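Local coordinates for protein alanine racemase (Actinobacillus succinogenes, PDB 3C3K) that is of unknown function but has a two-lobed, periplasmic binding protein-like fold, in which parallel beta sheets are flanked by helices, at residues K125-I130 and S144-R149; Q140-G145 and F189-V194. All coordinates share one frame; numbering follows the deposited sequence.

Interaction 1: K125-I130 and S144-R149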
loop_
_atom_site.group_PDB
_atom_site.type_symbol
_atom_site.label_atom_id
_atom_site.label_comp_id
_atom_site.label_asym_id
_atom_site.label_seq_id
_atom_site.Cartn_x
_atom_site.Cartn_y
_atom_site.Cartn_z
ATOM N N LYS B 125 0.796 19.565 26.690
ATOM C CA LYS B 125 1.529 20.801 26.732
ATOM C C LYS B 125 2.887 20.670 26.022
ATOM O O LYS B 125 3.556 21.668 25.707
ATOM C CB LYS B 125 1.750 21.224 28.197
ATOM C CG LYS B 125 0.592 22.068 28.724
ATOM C CD LYS B 125 0.856 22.554 30.127
ATOM C CE LYS B 125 -0.358 23.255 30.688
ATOM N NZ LYS B 125 -1.639 22.506 30.411
ATOM N N ARG B 126 3.276 19.442 25.718
ATOM C CA ARG B 126 4.534 19.234 25.005
ATOM C C ARG B 126 4.277 18.344 23.806
ATOM O O ARG B 126 4.462 17.104 23.876
ATOM C CB ARG B 126 5.582 18.617 25.933
ATOM C CG ARG B 126 6.041 19.584 27.023
ATOM C CD ARG B 126 6.898 18.973 28.207
ATOM N NE ARG B 126 6.598 17.599 28.616
ATOM C CZ ARG B 126 5.680 17.213 29.515
ATOM N NH1 ARG B 126 4.904 18.093 30.139
ATOM N NH2 ARG B 126 5.528 15.907 29.800
ATOM N N ILE B 127 3.826 18.965 22.721
ATOM C CA ILE B 127 3.356 18.239 21.577
ATOM C C ILE B 127 4.511 18.267 20.580
ATOM O O ILE B 127 5.024 19.357 20.256
ATOM C CB ILE B 127 2.081 18.898 20.968
ATOM C CG1 ILE B 127 0.941 18.920 21.986
ATOM C CG2 ILE B 127 1.646 18.148 19.653
ATOM C CD1 ILE B 127 -0.091 19.962 21.751
ATOM N N ALA B 128 4.912 17.097 20.103
ATOM C CA ALA B 128 5.976 16.920 19.090
ATOM C C ALA B 128 5.320 16.576 17.756
ATOM O O ALA B 128 4.132 16.153 17.712
ATOM C CB ALA B 128 6.993 15.762 19.525
ATOM N N LEU B 129 6.073 16.799 16.675
ATOM C CA LEU B 129 5.660 16.493 15.314
ATOM C C LEU B 129 6.656 15.513 14.677
ATOM O O LEU B 129 7.884 15.674 14.792
ATOM C CB LEU B 129 5.551 17.789 14.473
ATOM C CG LEU B 129 5.123 17.681 12.998
ATOM C CD1 LEU B 129 3.553 17.489 12.953
ATOM C CD2 LEU B 129 5.480 18.937 12.202
ATOM N N ILE B 130 6.136 14.448 14.078
ATOM C CA ILE B 130 6.973 13.620 13.220
ATOM C C ILE B 130 6.570 14.043 11.792
ATOM O O ILE B 130 5.397 13.831 11.367
ATOM C CB ILE B 130 6.746 12.076 13.426
ATOM C CG1 ILE B 130 7.100 11.680 14.843
ATOM C CG2 ILE B 130 7.652 11.255 12.426
ATOM C CD1 ILE B 130 6.887 10.223 15.172
ATOM N N SER B 144 3.799 24.192 9.637
ATOM C CA SER B 144 3.590 25.610 10.000
ATOM C C SER B 144 2.433 25.643 10.913
ATOM O O SER B 144 2.466 26.332 11.892
ATOM C CB SER B 144 3.070 26.502 8.831
ATOM O OG SER B 144 3.827 26.445 7.690
ATOM N N GLY B 145 1.354 24.977 10.501
ATOM C CA GLY B 145 0.128 24.908 11.264
ATOM C C GLY B 145 0.485 24.472 12.693
ATOM O O GLY B 145 0.071 25.128 13.641
ATOM N N TYR B 146 1.284 23.396 12.846
ATOM C CA TYR B 146 1.726 22.894 14.165
ATOM C C TYR B 146 2.528 23.986 14.928
ATOM O O TYR B 146 2.250 24.273 16.060
ATOM C CB TYR B 146 2.630 21.650 13.979
ATOM C CG TYR B 146 3.593 21.294 15.097
ATOM C CD1 TYR B 146 4.969 21.603 14.990
ATOM C CD2 TYR B 146 3.171 20.568 16.216
ATOM C CE1 TYR B 146 5.875 21.287 15.990
ATOM C CE2 TYR B 146 4.094 20.202 17.219
ATOM C CZ TYR B 146 5.449 20.615 17.102
ATOM O OH TYR B 146 6.375 20.294 18.076
ATOM N N LEU B 147 3.536 24.579 14.302
ATOM C CA LEU B 147 4.438 25.505 15.024
ATOM C C LEU B 147 3.700 26.795 15.431
ATOM O O LEU B 147 3.811 27.270 16.569
ATOM C CB LEU B 147 5.545 25.910 14.099
ATOM C CG LEU B 147 6.658 24.895 13.904
ATOM C CD1 LEU B 147 7.620 25.458 12.839
ATOM C CD2 LEU B 147 7.310 24.740 15.223
ATOM N N ASN B 148 2.909 27.332 14.506
ATOM C CA ASN B 148 2.108 28.533 14.786
ATOM C C ASN B 148 1.074 28.320 15.857
ATOM O O ASN B 148 0.790 29.240 16.650
ATOM C CB ASN B 148 1.406 29.081 13.530
ATOM C CG ASN B 148 2.380 29.469 12.448
ATOM O OD1 ASN B 148 3.542 29.757 12.721
ATOM N ND2 ASN B 148 1.916 29.458 11.202
ATOM N N ARG B 149 0.468 27.148 15.896
ATOM C CA ARG B 149 -0.605 26.940 16.871
ATOM C C ARG B 149 -0.044 26.706 18.259
ATOM O O ARG B 149 -0.633 27.073 19.272
ATOM C CB ARG B 149 -1.490 25.788 16.393
ATOM C CG ARG B 149 -2.896 25.864 16.852
ATOM C CD ARG B 149 -3.616 27.058 16.222
ATOM N NE ARG B 149 -4.949 27.194 16.779
ATOM C CZ ARG B 149 -5.666 28.292 16.652
ATOM N NH1 ARG B 149 -5.157 29.298 15.971
ATOM N NH2 ARG B 149 -6.863 28.386 17.212
#
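Tyr146 reaches from its helix to Ile127 and Leu129 on the strand, and shows how one long side chain can span the gap between a helix and the sheet beneath it. With CG anti to the backbone N (chi1 157°), the CB-CG bond aims the ring at the strand. Tyr146 CG and CD1 pass the CD2 methyl of Leu129, with Tyr146 CD1 3.9 Å from Leu129 CD2. Farther out, Leu129 CB stands 3.7 Å from the centroid of the Tyr146 ring, almost straight above its centre, a CH-pi contact. CE2 of Tyr146 comes to 4.0 Å from the Ile127 CG2 methyl. At the tip, Tyr146 OH donates a 2.7 Å hydrogen bond to Ile127 O, meeting the carbonyl at a C=O...O angle of 135°; the same hydroxyl is also hydrogen-bonded to Arg159 N, so two partners hold this buried oxygen. The axes of strand 127-130 and helix 144-149 approach to 9.8 Å and run nearly antiparallel (166°), as expected within the beta-alpha-beta unit of strand 127-131, helix 137-152 and strand 159-162. Ile127 also packs on helix 108-121, while Ala128 and Ile130 face helix 168-179.

Interaction 2: Q140-G145 and F189-V194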
loop_
_atom_site.group_PDB
_atom_site.type_symbol
_atom_site.label_atom_id
_atom_site.label_comp_id
_atom_site.label_asym_id
_atom_site.label_seq_id
_atom_site.Cartn_x
_atom_site.Cartn_y
_atom_site.Cartn_z
ATOM N N GLN B 140 4.764 20.929 4.473
ATOM C CA GLN B 140 5.147 22.279 4.946
ATOM C C GLN B 140 3.985 22.923 5.755
ATOM O O GLN B 140 4.191 23.501 6.827
ATOM C CB GLN B 140 5.480 23.139 3.749
ATOM C CG GLN B 140 6.816 22.724 2.974
ATOM C CD GLN B 140 6.905 23.484 1.676
ATOM O OE1 GLN B 140 6.563 24.628 1.647
ATOM N NE2 GLN B 140 7.285 22.833 0.604
ATOM N N HIS B 141 2.770 22.784 5.250
ATOM C CA HIS B 141 1.596 23.398 5.862
ATOM C C HIS B 141 1.297 22.737 7.204
ATOM O O HIS B 141 0.829 23.404 8.160
ATOM C CB HIS B 141 0.361 23.157 4.981
ATOM C CG HIS B 141 0.249 24.101 3.829
ATOM N ND1 HIS B 141 1.035 25.230 3.707
ATOM C CD2 HIS B 141 -0.548 24.081 2.743
ATOM C CE1 HIS B 141 0.711 25.876 2.606
ATOM N NE2 HIS B 141 -0.267 25.213 2.014
ATOM N N ARG B 142 1.492 21.417 7.278
ATOM C CA ARG B 142 1.209 20.723 8.540
ATOM C C ARG B 142 2.237 21.168 9.547
ATOM O O ARG B 142 1.905 21.397 10.677
ATOM C CB ARG B 142 1.172 19.180 8.390
ATOM C CG ARG B 142 -0.131 18.628 7.606
ATOM C CD ARG B 142 0.035 17.117 7.182
ATOM N NE ARG B 142 -0.895 16.863 6.086
ATOM C CZ ARG B 142 -0.935 15.790 5.324
ATOM N NH1 ARG B 142 -0.155 14.736 5.592
ATOM N NH2 ARG B 142 -1.826 15.754 4.333
ATOM N N GLU B 143 3.491 21.323 9.128
ATOM C CA GLU B 143 4.532 21.832 10.031
ATOM C C GLU B 143 4.270 23.273 10.518
ATOM O O GLU B 143 4.455 23.523 11.685
ATOM C CB GLU B 143 5.933 21.665 9.402
ATOM C CG GLU B 143 7.081 22.117 10.286
ATOM C CD GLU B 143 8.485 21.750 9.788
ATOM O OE1 GLU B 143 8.775 20.583 9.480
ATOM O OE2 GLU B 143 9.362 22.640 9.762
ATOM N N SER B 144 3.799 24.192 9.637
ATOM C CA SER B 144 3.590 25.610 10.000
ATOM C C SER B 144 2.433 25.643 10.913
ATOM O O SER B 144 2.466 26.332 11.892
ATOM C CB SER B 144 3.070 26.502 8.831
ATOM O OG SER B 144 3.827 26.445 7.690
ATOM N N GLY B 145 1.354 24.977 10.501
ATOM C CA GLY B 145 0.128 24.908 11.264
ATOM C C GLY B 145 0.485 24.472 12.693
ATOM O O GLY B 145 0.071 25.128 13.641
ATOM N N PHE B 189 2.191 14.070 17.255
ATOM C CA PHE B 189 1.351 14.249 16.108
ATOM C C PHE B 189 2.192 13.866 14.870
ATOM O O PHE B 189 3.194 14.518 14.608
ATOM C CB PHE B 189 0.961 15.733 16.024
ATOM C CG PHE B 189 0.168 16.114 14.784
ATOM C CD1 PHE B 189 -0.655 15.169 14.135
ATOM C CD2 PHE B 189 0.173 17.449 14.324
ATOM C CE1 PHE B 189 -1.363 15.528 13.025
ATOM C CE2 PHE B 189 -0.559 17.827 13.200
ATOM C CZ PHE B 189 -1.341 16.871 12.557
ATOM N N ALA B 190 1.802 12.777 14.178
ATOM C CA ALA B 190 2.464 12.392 12.926
ATOM C C ALA B 190 1.639 12.703 11.703
ATOM O O ALA B 190 0.395 12.585 11.707
ATOM C CB ALA B 190 2.891 10.937 12.952
ATOM N N ILE B 191 2.367 13.066 10.661
ATOM C CA ILE B 191 1.907 13.501 9.333
ATOM C C ILE B 191 1.354 12.341 8.452
ATOM O O ILE B 191 0.854 12.569 7.338
ATOM C CB ILE B 191 3.123 14.218 8.711
ATOM C CG1 ILE B 191 2.997 15.724 8.815
ATOM C CG2 ILE B 191 3.726 13.604 7.462
ATOM C CD1 ILE B 191 2.418 16.125 10.055
ATOM N N SER B 192 1.410 11.127 8.987
ATOM C CA SER B 192 0.767 9.976 8.338
ATOM C C SER B 192 0.448 8.930 9.411
ATOM O O SER B 192 1.249 8.724 10.313
ATOM C CB SER B 192 1.702 9.341 7.327
ATOM O OG SER B 192 1.220 8.035 6.970
ATOM N N ASP B 193 -0.681 8.219 9.271
ATOM C CA ASP B 193 -0.964 7.084 10.127
ATOM C C ASP B 193 0.157 6.029 10.120
ATOM O O ASP B 193 0.324 5.360 11.074
ATOM C CB ASP B 193 -2.265 6.396 9.676
ATOM C CG ASP B 193 -3.471 7.277 9.846
ATOM O OD1 ASP B 193 -3.418 8.198 10.690
ATOM O OD2 ASP B 193 -4.502 7.005 9.222
ATOM N N VAL B 194 0.892 5.871 9.031
ATOM C CA VAL B 194 1.979 4.856 8.947
ATOM C C VAL B 194 3.084 5.208 9.992
ATOM O O VAL B 194 3.594 4.353 10.713
ATOM C CB VAL B 194 2.568 4.808 7.533
ATOM C CG1 VAL B 194 3.750 3.853 7.455
ATOM C CG2 VAL B 194 1.511 4.360 6.510
#
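Arg142 and Ile191 bring their CA atoms to 7.3 Å where a turn of helix 137-152 passes the loop that follows strand 187-190. The contact illustrates how an arginine can pack with its stem while its guanidinium meets polar partners. Arg142 CB lies 3.7 Å from Ile191 CD1. The chain is extended from CG to NE, which lays Arg142 CD on Ile191 CG1 at 3.7 Å. Beyond them, Arg142 NH1 comes to 3.0 Å from Ile191 O, which sits at the edge of the guanidinium, near its plane. The stronger polar partner is Asp108, in a salt bridge with NH2, and Phe219 adds a cation-pi contact. NH2 is also hydrogen-bonded to a glycerol that probably came from the crystallisation medium. Just past Ile191, Ser192 is the N-cap of helix 193-205, its OG accepting from Val194 N at 3.0 Å. In this family the C-terminal ends of such parallel strands usually line the cleft between lobes, so the spot is consistent with the edge of a pocket. The contact thus lies at the end of strand 187-190, where Ile191 also touches Leu129 and Asn131 of strand 127-131, and Phe189 packs against helix 108-121.

In the fold
From the N terminus, the chain first lays down 125-130, and interaction 1 closes a short loop of 13 residues when it returns as 144-149. Interaction 2 starts at 140, just before interaction 1 closes, overlaps its second segment at Ser144 and Gly145, and closes only after 43 more residues, at 189-194. The two loops therefore overlap and cross rather than nest. Helix 137-152 is thereby tied to strand 127-131 and to the loop that leaves its neighbour 187-190. Those strands are themselves joined by probable hydrogen bonds, including Ala128 O to Phe189 N at 2.9 Å, while Leu129 CD1 packs on Ile191 CD1 at 3.4 Å.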